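Probable glutathione reductase (Sinorhizobium meliloti, PDB 4DNA) probably catalyses the NADPH-dependent reduction of glutathione disulfide to glutathione, working as a homodimer with one FAD per subunit. Local coordinates at residues K101-N105 with A106-I110; D309-L313 with T314-I318; V354-E358 with E359-R363; A405-G409 with H410-E414. One frame throughout, in Å; residues are numbered along the deposited sequence.

In the fold
All four contacts are local, each joining two adjacent segments, and they follow one another in series without nesting or crossing. Interaction 1 turns the end of helix 81-106 into edge strand 109-112 of the five-stranded parallel sheet. Interaction 2 opens helix 314-329 against the flavin. Its centre lies about 23 Å from that of interaction 1. Interactions 3 and 4 belong to the dimerisation domain. Interaction 3 leads from strand 351-355 into helix 358-364, and interaction 4 from strand 402-408 into helix 412-424. These two strands are neighbours in one antiparallel sheet, and interactions 3 and 4 touch there, Val-354 O with Ala-405 N and Ile-356 O with His-406 NE2. Interactions 2 and 4 both meet the second subunit.

Interaction 1 (K101-N105 with A106-I110); sequences KGLAN and AGAEI
Leu-103 and Ile-110 meet where the chain leaves a helix and starts a strand. The backbone bonds come first. Ala-106 N makes two weak hydrogen bonds, to Gly-102 O and to Leu-103 O. Gly-107 N bonds to Ala-104 O at 2.8 Å. It also makes a weak bond to Leu-103 O. A third weak bond to that oxygen comes from Ala-108 N at 3.4 Å. Leu-103 O therefore takes three amides, none of them well aligned. Gly-107 has a positive phi of 110°, which turns the chain out of the helix.

The apolar contacts lie beyond the turn. Ile-110 points back at the helix. Its CG1 is anti to its own carbonyl carbon, chi1 -54°, and CD1 extends from it to the last turn. CD1 lies 3.8 Å from Leu-103 CB and 4.1 Å from Ala-104 CB. The other end of Leu-103 serves a second partner, with CD2 4.2 Å from Ala-108 CB. Leu-103 thus has its stem against Ile-110 and one methyl against Ala-108.

Outside the pair, helix 15-25 covers the buried side. Arg-22 touches Leu-103 and Ala-106, and Ala-25 touches Ala-106 and Ala-108. Glu-109 pairs by backbone bonds with Val-31 and Ile-33. The whole is a Schellman motif with a glycine at the helix C-terminus. It leads into the edge strand of the parallel sheet in the FAD-binding, Rossmann-type domain.

Interaction 2 (D309-L313 with T314-I318); sequences DRVQL and TPVAI. With FAD (flavin-adenine dinucleotide), chain C.
Leu-313 and Val-316 face each other across the first turn of a helix. Val-316 points back at the loop. Its CG2 lies 3.7 Å from Leu-313 CB, while CG1 is turned to Val-311 O. The CG1 branch is anti to the Val-316 backbone N, chi1 -169°, which leaves CG2 beside that nitrogen and facing Leu-313. Val-311 packs more loosely on the same methyl, CB to CG2 4.2 Å. The CB of Leu-313 also meets Pro-315 CD. Its CD2 reaches the flavin, 3.8 Å from FAD C2.

Leu-313 is the N-cap residue, and its O accepts from Ala-317 N at 3.2 Å. Thr-314 N turns to the cofactor instead. It donates to FAD O2 at 3.1 Å and weakly to FAD N1. The helix N-terminus thus faces the pyrimidine end of the flavin and may help stabilise negative charge there. Thr-314 OG1 lies beside the ribityl chain, 3.1 Å from FAD C2'.

His-439 of the second subunit packs on Thr-314 and Pro-315. Arg-310 forms a salt bridge with Glu-320 of helix 314-329. Helix 15-25 lies alongside, with Ser-15 on Thr-314 and Arg-19 on Ile-318.

Interaction 3 (V354-E358 with E359-R363); sequences VGITE and EEAAR
Thr-357 and Glu-360 hold each other at the start of a helix, and this is the tight part of the contact. Their side chains cross at about a right angle. Glu-360 N donates to Thr-357 OG1 at 3.2 Å. In return Glu-360 OE1 accepts from Thr-357 N at 3.0 Å, a nearly straight bond of 169° that arrives from above the carboxylate plane. Thr-357 OG1 sits between its backbone N and carbonyl carbon, chi1 78°, which brings it to the first turn. The two reciprocal bonds make a capping box with Thr-357 as N-cap. It starts helix 358-364, two residues after strand 351-355 of the dimerisation domain.

Ala-361 N bonds to Thr-357 O at 3.0 Å. Beside it, Ile-356 lays CB against Glu-360 OE1, and its CD1 lies 3.8 Å from Ala-361 CB. Glu-358 turns the other way into the domain, where OE1 bonds to Tyr-454 and forms a salt bridge with Lys-392.

The solvent side is looser. Glu-359 extends outward, and a water joins its OE1 to Thr-357 OG1. The other oxygen, OE2, forms a salt bridge with Arg-363 NH1 at 2.9 Å, one turn on. Glu-359 O lies over one face of that guanidinium.

Interaction 4 (A405-G409 with H410-E414); sequences AHILG and HDAGE
Ile-407 is turned, with chi1 -46°, so that CG2 lies anti to its backbone N and faces Ala-412. The far end of the side chain, CD1, leads away from the turn. Two of its carbons therefore meet one methyl. Ile-407 CB lies 3.7 Å from Ala-412 CB, and CG2 is nearly as close, at 3.8 Å. The same methyl also rests on backbone oxygens. It is 3.5 Å from Ile-407 O and 3.3 Å from Gly-409 O.

The chain between them reverses in a type II beta turn from Gly-409 to Ala-412. Ala-412 N closes it by donating to Gly-409 O at 3.2 Å. Gly-409 has a phi of 143°, in the positive region. Asp-411 also has a positive phi. It holds the N-cap position of helix 412-424, but its side chain makes no capping bond.

The His-410 ring lies obliquely beside Gly-409 C, and its NE2 bonds to Glu-387. Ile-407 is enclosed further by Met-415 and Leu-419 of the helix that follows. Glu-414 OE2 accepts from Ala-442 N and OE1 from Ala-443 N of the second subunit. Asp-411 lies close to Asp-411 of that subunit, a like-charged pair at the dimer interface.

The chemistry is thus divided. Methyl packing and one turn bond join the start of the helix to the end of strand 402-408 in the dimerisation domain. The acidic side chains face the partner, and the two Asp-411 carboxylates may raise each other's proton affinity.

Interaction 1 (K101-N105 with A106-I110)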
loop_
_atom_site.group_PDB
_atom_site.type_symbol
_atom_site.label_atom_id
_atom_site.label_comp_id
_atom_site.label_asym_id
_atom_site.label_seq_id
_atom_site.Cartn_x
_atom_site.Cartn_y
_atom_site.Cartn_z
ATOM N N LYS A 101 20.966 -18.632 14.707
ATOM C CA LYS A 101 20.619 -18.489 16.123
ATOM C C LYS A 101 19.250 -19.121 16.428
ATOM O O LYS A 101 19.091 -19.789 17.455
ATOM C CB LYS A 101 20.705 -17.026 16.595
ATOM C CG LYS A 101 20.277 -16.811 18.055
ATOM C CD LYS A 101 21.232 -15.965 18.915
ATOM C CE LYS A 101 21.626 -14.630 18.278
ATOM N NZ LYS A 101 20.488 -13.879 17.664
ATOM N N GLY A 102 18.288 -18.938 15.524
ATOM C CA GLY A 102 16.951 -19.488 15.699
ATOM C C GLY A 102 16.950 -20.998 15.838
ATOM O O GLY A 102 16.236 -21.553 16.681
ATOM N N LEU A 103 17.752 -21.664 15.012
ATOM C CA LEU A 103 17.784 -23.121 14.984
ATOM C C LEU A 103 18.343 -23.645 16.289
ATOM O O LEU A 103 17.697 -24.448 16.967
ATOM C CB LEU A 103 18.588 -23.638 13.791
ATOM C CG LEU A 103 17.812 -23.594 12.466
ATOM C CD1 LEU A 103 18.732 -23.342 11.285
ATOM C CD2 LEU A 103 16.998 -24.859 12.237
ATOM N N ALA A 104 19.531 -23.150 16.638
ATOM C CA ALA A 104 20.222 -23.510 17.860
ATOM C C ALA A 104 19.309 -23.385 19.073
ATOM O O ALA A 104 19.183 -24.339 19.837
ATOM C CB ALA A 104 21.465 -22.658 18.024
ATOM N N ASN A 105 18.656 -22.230 19.223
ATOM C CA ASN A 105 17.676 -21.993 20.304
ATOM C C ASN A 105 16.557 -23.026 20.435
ATOM O O ASN A 105 16.083 -23.284 21.536
ATOM C CB ASN A 105 17.027 -20.614 20.172
ATOM C CG ASN A 105 18.004 -19.485 20.393
ATOM O OD1 ASN A 105 18.948 -19.608 21.173
ATOM N ND2 ASN A 105 17.782 -18.369 19.704
ATOM N N ALA A 106 16.117 -23.583 19.311
ATOM C CA ALA A 106 15.117 -24.653 19.319
ATOM C C ALA A 106 15.746 -26.007 19.667
ATOM O O ALA A 106 15.038 -26.931 20.061
ATOM C CB ALA A 106 14.398 -24.724 17.973
ATOM N N GLY A 107 17.066 -26.122 19.499
ATOM C CA GLY A 107 17.801 -27.348 19.823
ATOM C C GLY A 107 18.367 -28.151 18.659
ATOM O O GLY A 107 19.191 -29.044 18.859
ATOM N N ALA A 108 17.924 -27.840 17.445
ATOM C CA ALA A 108 18.401 -28.514 16.243
ATOM C C ALA A 108 19.923 -28.414 16.081
ATOM O O ALA A 108 20.529 -27.401 16.432
ATOM C CB ALA A 108 17.701 -27.951 15.020
ATOM N N GLU A 109 20.530 -29.473 15.553
ATOM C CA GLU A 109 21.966 -29.491 15.334
ATOM C C GLU A 109 22.332 -28.930 13.964
ATOM O O GLU A 109 21.882 -29.434 12.931
ATOM C CB GLU A 109 22.504 -30.905 15.487
ATOM C CG GLU A 109 24.001 -30.993 15.307
ATOM C CD GLU A 109 24.516 -32.399 15.460
ATOM O OE1 GLU A 109 23.704 -33.288 15.800
ATOM O OE2 GLU A 109 25.733 -32.612 15.247
ATOM N N ILE A 110 23.158 -27.889 13.971
ATOM C CA ILE A 110 23.581 -27.207 12.749
ATOM C C ILE A 110 24.958 -27.704 12.323
ATOM O O ILE A 110 25.888 -27.752 13.136
ATOM C CB ILE A 110 23.637 -25.674 12.943
ATOM C CG1 ILE A 110 22.304 -25.143 13.477
ATOM C CG2 ILE A 110 23.988 -24.978 11.637
ATOM C CD1 ILE A 110 22.388 -23.786 14.146
#

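Interaction 2 (D309-L313 with T314-I318)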
loop_
_atom_site.group_PDB
_atom_site.type_symbol
_atom_site.label_atom_id
_atom_site.label_comp_id
_atom_site.label_asym_id
_atom_site.label_seq_id
_atom_site.Cartn_x
_atom_site.Cartn_y
_atom_site.Cartn_z
ATOM N N ASP A 309 8.952 -28.591 -8.143
ATOM C CA ASP A 309 8.206 -28.454 -9.386
ATOM C C ASP A 309 7.144 -27.352 -9.271
ATOM O O ASP A 309 6.726 -26.776 -10.288
ATOM C CB ASP A 309 7.503 -29.810 -9.662
ATOM C CG ASP A 309 7.239 -30.075 -11.136
ATOM O OD1 ASP A 309 8.143 -29.845 -11.989
ATOM O OD2 ASP A 309 6.115 -30.553 -11.427
ATOM N N ARG A 310 6.739 -27.057 -8.029
ATOM C CA ARG A 310 5.469 -26.374 -7.735
ATOM C C ARG A 310 5.492 -24.871 -8.029
ATOM O O ARG A 310 6.120 -24.423 -8.995
ATOM C CB ARG A 310 5.023 -26.675 -6.288
ATOM C CG ARG A 310 4.684 -28.154 -6.043
ATOM C CD ARG A 310 3.793 -28.414 -4.821
ATOM N NE ARG A 310 4.537 -28.645 -3.575
ATOM C CZ ARG A 310 4.141 -29.461 -2.588
ATOM N NH1 ARG A 310 3.005 -30.157 -2.689
ATOM N NH2 ARG A 310 4.898 -29.598 -1.492
ATOM N N VAL A 311 4.775 -24.091 -7.229
ATOM C CA VAL A 311 4.910 -22.645 -7.303
ATOM C C VAL A 311 6.191 -22.292 -6.560
ATOM O O VAL A 311 6.372 -22.676 -5.393
ATOM C CB VAL A 311 3.704 -21.930 -6.678
ATOM C CG1 VAL A 311 3.756 -20.433 -6.968
ATOM C CG2 VAL A 311 2.415 -22.546 -7.198
ATOM N N GLN A 312 7.086 -21.587 -7.247
ATOM C CA GLN A 312 8.417 -21.316 -6.696
ATOM C C GLN A 312 8.500 -19.982 -5.985
ATOM O O GLN A 312 9.087 -19.014 -6.490
ATOM C CB GLN A 312 9.501 -21.445 -7.764
ATOM C CG GLN A 312 9.821 -22.898 -8.085
ATOM C CD GLN A 312 10.779 -23.055 -9.241
ATOM O OE1 GLN A 312 11.497 -22.117 -9.603
ATOM N NE2 GLN A 312 10.805 -24.246 -9.822
ATOM N N LEU A 313 7.904 -19.949 -4.800
ATOM C CA LEU A 313 7.911 -18.768 -3.969
ATOM C C LEU A 313 8.209 -19.136 -2.510
ATOM O O LEU A 313 7.904 -20.252 -2.066
ATOM C CB LEU A 313 6.588 -18.007 -4.110
ATOM C CG LEU A 313 6.179 -17.517 -5.504
ATOM C CD1 LEU A 313 4.693 -17.207 -5.500
ATOM C CD2 LEU A 313 6.986 -16.307 -5.971
ATOM N N THR A 314 8.809 -18.188 -1.786
ATOM C CA THR A 314 9.242 -18.385 -0.402
ATOM C C THR A 314 8.111 -18.802 0.553
ATOM O O THR A 314 8.265 -19.795 1.263
ATOM C CB THR A 314 10.024 -17.150 0.118
ATOM O OG1 THR A 314 11.222 -16.999 -0.654
ATOM C CG2 THR A 314 10.412 -17.293 1.586
ATOM N N PRO A 315 6.969 -18.066 0.564
ATOM C CA PRO A 315 5.869 -18.457 1.456
ATOM C C PRO A 315 5.326 -19.856 1.169
ATOM O O PRO A 315 4.889 -20.539 2.103
ATOM C CB PRO A 315 4.791 -17.402 1.170
ATOM C CG PRO A 315 5.552 -16.225 0.692
ATOM C CD PRO A 315 6.637 -16.822 -0.157
ATOM N N VAL A 316 5.353 -20.265 -0.100
ATOM C CA VAL A 316 4.898 -21.590 -0.506
ATOM C C VAL A 316 5.773 -22.628 0.183
ATOM O O VAL A 316 5.274 -23.556 0.807
ATOM C CB VAL A 316 4.915 -21.757 -2.046
ATOM C CG1 VAL A 316 4.193 -23.028 -2.477
ATOM C CG2 VAL A 316 4.254 -20.564 -2.703
ATOM N N ALA A 317 7.081 -22.433 0.103
ATOM C CA ALA A 317 8.025 -23.270 0.825
ATOM C C ALA A 317 7.691 -23.320 2.299
ATOM O O ALA A 317 7.653 -24.401 2.885
ATOM C CB ALA A 317 9.443 -22.763 0.628
ATOM N N ILE A 318 7.453 -22.150 2.891
ATOM C CA ILE A 318 7.202 -22.041 4.326
ATOM C C ILE A 318 5.932 -22.780 4.704
ATOM O O ILE A 318 5.911 -23.503 5.705
ATOM C CB ILE A 318 7.127 -20.573 4.801
ATOM C CG1 ILE A 318 8.535 -19.969 4.849
ATOM C CG2 ILE A 318 6.456 -20.482 6.168
ATOM C CD1 ILE A 318 8.580 -18.457 4.816
HETATM P PA FAD C . 16.224 -22.415 -1.020
HETATM O O1A FAD C . 16.505 -22.425 -2.512
HETATM O O2A FAD C . 15.803 -21.163 -0.282
HETATM O O5B FAD C . 17.508 -22.991 -0.248
HETATM C C5B FAD C . 17.779 -24.394 -0.122
HETATM C C4B FAD C . 19.205 -24.493 0.396
HETATM O O4B FAD C . 19.740 -25.812 0.297
HETATM C C3B FAD C . 20.111 -23.586 -0.415
HETATM O O3B FAD C . 20.722 -22.642 0.476
HETATM C C2B FAD C . 21.100 -24.526 -1.076
HETATM O O2B FAD C . 22.395 -23.934 -1.181
HETATM C C1B FAD C . 21.094 -25.738 -0.155
HETATM N N9A FAD C . 21.426 -27.017 -0.826
HETATM C C8A FAD C . 21.145 -27.310 -2.110
HETATM N N7A FAD C . 21.536 -28.563 -2.446
HETATM C C5A FAD C . 22.077 -29.094 -1.344
HETATM C C6A FAD C . 22.680 -30.399 -1.031
HETATM N N6A FAD C . 22.754 -31.319 -2.023
HETATM N N1A FAD C . 23.136 -30.600 0.234
HETATM C C2A FAD C . 23.043 -29.633 1.179
HETATM N N3A FAD C . 22.500 -28.414 0.955
HETATM C C4A FAD C . 22.006 -28.086 -0.271
HETATM N N1 FAD C . 10.016 -15.528 -3.701
HETATM C C2 FAD C . 9.065 -14.716 -3.186
HETATM O O2 FAD C . 8.116 -15.217 -2.545
HETATM N N3 FAD C . 9.112 -13.380 -3.349
HETATM C C4 FAD C . 10.095 -12.757 -4.028
HETATM O O4 FAD C . 10.104 -11.507 -4.144
HETATM C C4X FAD C . 11.171 -13.587 -4.628
HETATM N N5 FAD C . 12.195 -13.041 -5.320
HETATM C C5X FAD C . 13.163 -13.838 -5.846
HETATM C C6 FAD C . 14.220 -13.274 -6.562
HETATM C C7 FAD C . 15.215 -14.087 -7.115
HETATM C C7M FAD C . 16.338 -13.428 -7.877
HETATM C C8 FAD C . 15.163 -15.571 -6.927
HETATM C C8M FAD C . 16.213 -16.495 -7.485
HETATM C C9 FAD C . 14.112 -16.134 -6.218
HETATM C C9A FAD C . 13.112 -15.328 -5.675
HETATM N N10 FAD C . 12.052 -15.913 -4.953
HETATM C C10 FAD C . 11.063 -15.055 -4.416
HETATM C "C1'" FAD C . 11.999 -17.377 -4.790
HETATM C "C2'" FAD C . 12.459 -17.853 -3.420
HETATM O "O2'" FAD C . 13.775 -17.356 -3.157
HETATM C "C3'" FAD C . 12.413 -19.380 -3.339
HETATM O "O3'" FAD C . 11.130 -19.811 -3.808
HETATM C "C4'" FAD C . 12.633 -19.916 -1.923
HETATM O "O4'" FAD C . 13.974 -19.626 -1.506
HETATM C "C5'" FAD C . 12.402 -21.416 -1.862
HETATM O "O5'" FAD C . 13.266 -21.970 -0.872
HETATM P P FAD C . 13.596 -23.547 -0.746
HETATM O O1P FAD C . 13.099 -24.054 0.595
HETATM O O2P FAD C . 13.199 -24.258 -2.017
HETATM O O3P FAD C . 15.199 -23.602 -0.653
#

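Interaction 3 (V354-E358 with E359-R363)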
loop_
_atom_site.group_PDB
_atom_site.type_symbol
_atom_site.label_atom_id
_atom_site.label_comp_id
_atom_site.label_asym_id
_atom_site.label_seq_id
_atom_site.Cartn_x
_atom_site.Cartn_y
_atom_site.Cartn_z
ATOM N N VAL A 354 -3.750 -11.053 -7.843
ATOM C CA VAL A 354 -4.456 -12.155 -7.190
ATOM C C VAL A 354 -5.454 -12.671 -8.194
ATOM O O VAL A 354 -6.008 -11.888 -8.988
ATOM C CB VAL A 354 -5.360 -11.705 -6.033
ATOM C CG1 VAL A 354 -5.492 -12.823 -5.019
ATOM C CG2 VAL A 354 -4.874 -10.421 -5.378
ATOM N N GLY A 355 -5.713 -13.974 -8.137
ATOM C CA GLY A 355 -6.738 -14.576 -8.965
ATOM C C GLY A 355 -6.284 -14.739 -10.388
ATOM O O GLY A 355 -5.091 -14.755 -10.652
ATOM N N ILE A 356 -7.248 -14.825 -11.300
ATOM C CA ILE A 356 -7.014 -15.241 -12.689
ATOM C C ILE A 356 -7.105 -14.089 -13.712
ATOM O O ILE A 356 -7.763 -13.076 -13.459
ATOM C CB ILE A 356 -7.999 -16.369 -13.067
ATOM C CG1 ILE A 356 -9.454 -15.878 -12.915
ATOM C CG2 ILE A 356 -7.744 -17.599 -12.208
ATOM C CD1 ILE A 356 -10.528 -16.818 -13.429
ATOM N N THR A 357 -6.449 -14.249 -14.859
ATOM C CA THR A 357 -6.424 -13.190 -15.872
ATOM C C THR A 357 -7.749 -13.042 -16.646
ATOM O O THR A 357 -8.568 -13.958 -16.682
ATOM C CB THR A 357 -5.284 -13.389 -16.908
ATOM O OG1 THR A 357 -5.648 -14.405 -17.869
ATOM C CG2 THR A 357 -3.976 -13.733 -16.227
ATOM N N GLU A 358 -7.939 -11.894 -17.288
ATOM C CA GLU A 358 -9.107 -11.694 -18.139
ATOM C C GLU A 358 -9.245 -12.782 -19.199
ATOM O O GLU A 358 -10.344 -13.243 -19.459
ATOM C CB GLU A 358 -9.072 -10.339 -18.821
ATOM C CG GLU A 358 -10.374 -10.015 -19.512
ATOM C CD GLU A 358 -10.266 -8.800 -20.402
ATOM O OE1 GLU A 358 -9.460 -7.913 -20.066
ATOM O OE2 GLU A 358 -10.988 -8.738 -21.425
ATOM N N GLU A 359 -8.132 -13.194 -19.795
ATOM C CA GLU A 359 -8.167 -14.294 -20.742
ATOM C C GLU A 359 -8.646 -15.620 -20.132
ATOM O O GLU A 359 -9.361 -16.376 -20.784
ATOM C CB GLU A 359 -6.802 -14.481 -21.404
ATOM C CG GLU A 359 -6.682 -15.760 -22.227
ATOM C CD GLU A 359 -5.290 -15.965 -22.804
ATOM O OE1 GLU A 359 -4.398 -15.120 -22.525
ATOM O OE2 GLU A 359 -5.083 -16.974 -23.533
ATOM N N GLU A 360 -8.250 -15.904 -18.894
ATOM C CA GLU A 360 -8.629 -17.158 -18.263
ATOM C C GLU A 360 -10.109 -17.143 -17.930
ATOM O O GLU A 360 -10.823 -18.126 -18.162
ATOM C CB GLU A 360 -7.857 -17.392 -16.968
ATOM C CG GLU A 360 -6.333 -17.342 -17.029
ATOM C CD GLU A 360 -5.717 -17.744 -15.692
ATOM O OE1 GLU A 360 -5.078 -16.891 -15.015
ATOM O OE2 GLU A 360 -5.922 -18.916 -15.296
ATOM N N ALA A 361 -10.564 -16.022 -17.376
ATOM C CA ALA A 361 -11.934 -15.909 -16.905
ATOM C C ALA A 361 -12.898 -15.964 -18.070
ATOM O O ALA A 361 -13.973 -16.554 -17.963
ATOM C CB ALA A 361 -12.124 -14.631 -16.111
ATOM N N ALA A 362 -12.494 -15.351 -19.183
ATOM C CA ALA A 362 -13.285 -15.338 -20.403
ATOM C C ALA A 362 -13.566 -16.759 -20.866
ATOM O O ALA A 362 -14.675 -17.049 -21.302
ATOM C CB ALA A 362 -12.586 -14.548 -21.501
ATOM N N ARG A 363 -12.559 -17.629 -20.759
ATOM C CA ARG A 363 -12.700 -19.044 -21.100
ATOM C C ARG A 363 -13.491 -19.826 -20.052
ATOM O O ARG A 363 -14.366 -20.602 -20.406
ATOM C CB ARG A 363 -11.331 -19.703 -21.324
ATOM C CG ARG A 363 -10.663 -19.373 -22.661
ATOM C CD ARG A 363 -9.518 -20.331 -22.974
ATOM N NE ARG A 363 -8.592 -20.419 -21.845
ATOM C CZ ARG A 363 -7.392 -19.839 -21.796
ATOM N NH1 ARG A 363 -6.934 -19.142 -22.839
ATOM N NH2 ARG A 363 -6.640 -19.963 -20.702
HETATM O O HOH W 1 -3.478 -15.319 -19.777
#

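Interaction 4 (A405-G409 with H410-E414)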
loop_
_atom_site.group_PDB
_atom_site.type_symbol
_atom_site.label_atom_id
_atom_site.label_comp_id
_atom_site.label_asym_id
_atom_site.label_seq_id
_atom_site.Cartn_x
_atom_site.Cartn_y
_atom_site.Cartn_z
ATOM N N ALA A 405 -7.966 -9.707 -9.525
ATOM C CA ALA A 405 -7.605 -8.305 -9.321
ATOM C C ALA A 405 -6.132 -8.128 -9.702
ATOM O O ALA A 405 -5.284 -8.932 -9.309
ATOM C CB ALA A 405 -7.817 -7.903 -7.885
ATOM N N HIS A 406 -5.858 -7.081 -10.487
ATOM C CA HIS A 406 -4.547 -6.789 -11.060
ATOM C C HIS A 406 -4.261 -5.320 -10.994
ATOM O O HIS A 406 -5.072 -4.497 -11.432
ATOM C CB HIS A 406 -4.501 -7.244 -12.507
ATOM C CG HIS A 406 -5.132 -8.591 -12.735
ATOM N ND1 HIS A 406 -4.461 -9.750 -12.544
ATOM C CD2 HIS A 406 -6.419 -8.938 -13.128
ATOM C CE1 HIS A 406 -5.279 -10.781 -12.805
ATOM N NE2 HIS A 406 -6.478 -10.282 -13.166
ATOM N N ILE A 407 -3.091 -4.998 -10.443
ATOM C CA ILE A 407 -2.667 -3.625 -10.178
ATOM C C ILE A 407 -1.299 -3.389 -10.781
ATOM O O ILE A 407 -0.370 -4.153 -10.539
ATOM C CB ILE A 407 -2.530 -3.325 -8.660
ATOM C CG1 ILE A 407 -3.722 -3.849 -7.848
ATOM C CG2 ILE A 407 -2.347 -1.831 -8.432
ATOM C CD1 ILE A 407 -5.035 -3.141 -8.123
ATOM N N LEU A 408 -1.191 -2.337 -11.578
ATOM C CA LEU A 408 0.101 -1.864 -12.037
ATOM C C LEU A 408 0.306 -0.465 -11.468
ATOM O O LEU A 408 -0.473 0.447 -11.753
ATOM C CB LEU A 408 0.143 -1.841 -13.558
ATOM C CG LEU A 408 1.443 -1.351 -14.191
ATOM C CD1 LEU A 408 2.597 -2.263 -13.811
ATOM C CD2 LEU A 408 1.292 -1.282 -15.704
ATOM N N GLY A 409 1.326 -0.292 -10.642
ATOM C CA GLY A 409 1.535 0.988 -9.999
ATOM C C GLY A 409 2.043 0.857 -8.585
ATOM O O GLY A 409 2.299 -0.253 -8.099
ATOM N N HIS A 410 2.178 2.003 -7.925
ATOM C CA HIS A 410 2.810 2.090 -6.620
ATOM C C HIS A 410 2.122 1.276 -5.591
ATOM O O HIS A 410 0.939 1.470 -5.339
ATOM C CB HIS A 410 2.909 3.538 -6.170
ATOM C CG HIS A 410 3.791 4.375 -7.061
ATOM N ND1 HIS A 410 5.138 4.396 -6.939
ATOM C CD2 HIS A 410 3.477 5.208 -8.139
ATOM C CE1 HIS A 410 5.660 5.210 -7.880
ATOM N NE2 HIS A 410 4.641 5.711 -8.611
ATOM N N ASP A 411 2.873 0.349 -4.999
ATOM C CA ASP A 411 2.422 -0.448 -3.846
ATOM C C ASP A 411 1.497 -1.596 -4.240
ATOM O O ASP A 411 0.798 -2.170 -3.390
ATOM C CB ASP A 411 1.769 0.440 -2.768
ATOM C CG ASP A 411 2.691 1.560 -2.299
ATOM O OD1 ASP A 411 3.830 1.238 -1.865
ATOM O OD2 ASP A 411 2.272 2.748 -2.377
ATOM N N ALA A 412 1.511 -1.932 -5.528
ATOM C CA ALA A 412 0.719 -3.039 -6.041
ATOM C C ALA A 412 0.924 -4.336 -5.243
ATOM O O ALA A 412 0.003 -5.140 -5.104
ATOM C CB ALA A 412 1.024 -3.258 -7.506
ATOM N N GLY A 413 2.123 -4.519 -4.705
ATOM C CA GLY A 413 2.419 -5.669 -3.871
ATOM C C GLY A 413 1.713 -5.695 -2.526
ATOM O O GLY A 413 1.172 -6.722 -2.126
ATOM N N GLU A 414 1.713 -4.578 -1.838
ATOM C CA GLU A 414 0.991 -4.477 -0.600
ATOM C C GLU A 414 -0.487 -4.633 -0.822
ATOM O O GLU A 414 -1.165 -5.187 -0.006
ATOM C CB GLU A 414 1.308 -3.174 0.106
ATOM C CG GLU A 414 2.771 -2.995 0.422
ATOM C CD GLU A 414 3.211 -3.776 1.626
ATOM O OE1 GLU A 414 2.372 -4.362 2.298
ATOM O OE2 GLU A 414 4.403 -3.788 1.917
#